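PDB 3VCO: dihydrofolate reductase from Schistosoma mansoni, which catalyses the NADPH-dependent reduction of 7,8-dihydrofolate to tetrahydrofolate, a key step in folate metabolism that feeds thymidylate, purine and glycine synthesis. Local coordinates for residues H98-S101 with F102-V105. Numbering follows the deposited sequence.
Sequences HAPS and FVQV
Pro100 and Val103 mark the two ends of a type II beta turn, with Ser101 and Phe102 at its corners, and one backbone hydrogen bond closes it: Val103 N reaches Pro100 O at 3.0 Å. The bond is nearly straight, 160° at the hydrogen, though the donor stands 28° off the carbonyl plane. Phe102, the third residue of the turn, takes the positive phi that type II requires, a conformation less usual for a residue with a side chain. At the tip of the turn its ring lies next to Ser101, with Phe102 CD2 3.6 Å from Ser101 CB. Beyond the corner, the carbonyl of Phe102 receives a weak hydrogen bond of 3.4 Å from Gln104 NE2, whose side chain curls back to the turn.

Apolar contacts join the two arms that lead into and out of the turn. The methyl of Ala99 touches both valines, 3.8 Å from Val103 CB and 3.7 Å from Val105 CG2. Val103 splits its branches: CG1, anti to the backbone N (chi1 173°), lies against Ala99 CB, whereas CG2 meets the proline ring obliquely, 4.0 Å from Pro100 CD.

The turn lies at the surface and leads the loop after strand 88-92 into strand 104-106, which pairs parallel with strand 88-92 through backbone hydrogen bonds of Gln104 with Asn89 and Val91. Pro100 and the buried Val103 both rest on Trp74 of helix 71-76 and on Pro83, while Val105 packs on Leu96, close to Ser93, which probably binds NADP(+) as in related reductases.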
# COMPACT_ATOMS: atom_id res chain seq x y z
N HIS A 98 -8.47 -5.16 19.59
CA HIS A 98 -9.27 -3.96 19.52
C HIS A 98 -8.69 -2.98 18.50
O HIS A 98 -7.52 -3.08 18.12
CB HIS A 98 -9.42 -3.33 20.91
CG HIS A 98 -9.88 -4.30 21.95
ND1 HIS A 98 -9.01 -5.10 22.66
CD2 HIS A 98 -11.13 -4.64 22.37
CE1 HIS A 98 -9.70 -5.87 23.49
NE2 HIS A 98 -10.99 -5.61 23.33
N ALA A 99 -9.51 -2.05 18.04
CA ALA A 99 -9.01 -1.04 17.14
C ALA A 99 -9.67 0.27 17.45
O ALA A 99 -10.72 0.29 18.11
CB ALA A 99 -9.27 -1.45 15.70
N PRO A 100 -9.05 1.39 17.01
CA PRO A 100 -9.67 2.70 17.19
C PRO A 100 -10.99 2.72 16.45
O PRO A 100 -11.14 1.94 15.51
CB PRO A 100 -8.68 3.66 16.52
CG PRO A 100 -7.35 2.96 16.59
CD PRO A 100 -7.69 1.49 16.45
N SER A 101 -11.93 3.54 16.90
CA SER A 101 -13.22 3.68 16.24
C SER A 101 -13.09 3.75 14.73
O SER A 101 -12.32 4.57 14.19
CB SER A 101 -13.96 4.93 16.75
OG SER A 101 -15.01 4.58 17.65
N PHE A 102 -13.82 2.86 14.08
CA PHE A 102 -14.00 2.80 12.63
C PHE A 102 -12.86 2.13 11.89
O PHE A 102 -12.92 1.97 10.68
CB PHE A 102 -14.41 4.17 12.06
CG PHE A 102 -15.76 4.65 12.58
CD1 PHE A 102 -16.93 4.24 11.96
CD2 PHE A 102 -15.85 5.45 13.70
CE1 PHE A 102 -18.14 4.64 12.41
CE2 PHE A 102 -17.09 5.85 14.18
CZ PHE A 102 -18.23 5.45 13.53
N VAL A 103 -11.82 1.70 12.61
CA VAL A 103 -10.83 0.85 11.99
C VAL A 103 -11.39 -0.58 11.97
O VAL A 103 -11.88 -1.06 12.97
CB VAL A 103 -9.49 0.91 12.75
CG1 VAL A 103 -8.50 -0.14 12.17
CG2 VAL A 103 -8.89 2.36 12.69
N GLN A 104 -11.34 -1.24 10.84
CA GLN A 104 -11.86 -2.63 10.75
C GLN A 104 -10.76 -3.67 10.89
O GLN A 104 -9.67 -3.52 10.35
CB GLN A 104 -12.56 -2.86 9.41
CG GLN A 104 -13.56 -1.75 9.02
CD GLN A 104 -14.78 -1.75 9.93
OE1 GLN A 104 -15.39 -2.78 10.15
NE2 GLN A 104 -15.10 -0.59 10.49
N VAL A 105 -11.04 -4.72 11.64
CA VAL A 105 -10.09 -5.81 11.80
C VAL A 105 -10.75 -7.07 11.28
O VAL A 105 -11.85 -7.36 11.71
CB VAL A 105 -9.77 -6.02 13.28
CG1 VAL A 105 -8.86 -7.22 13.45
CG2 VAL A 105 -9.15 -4.71 13.88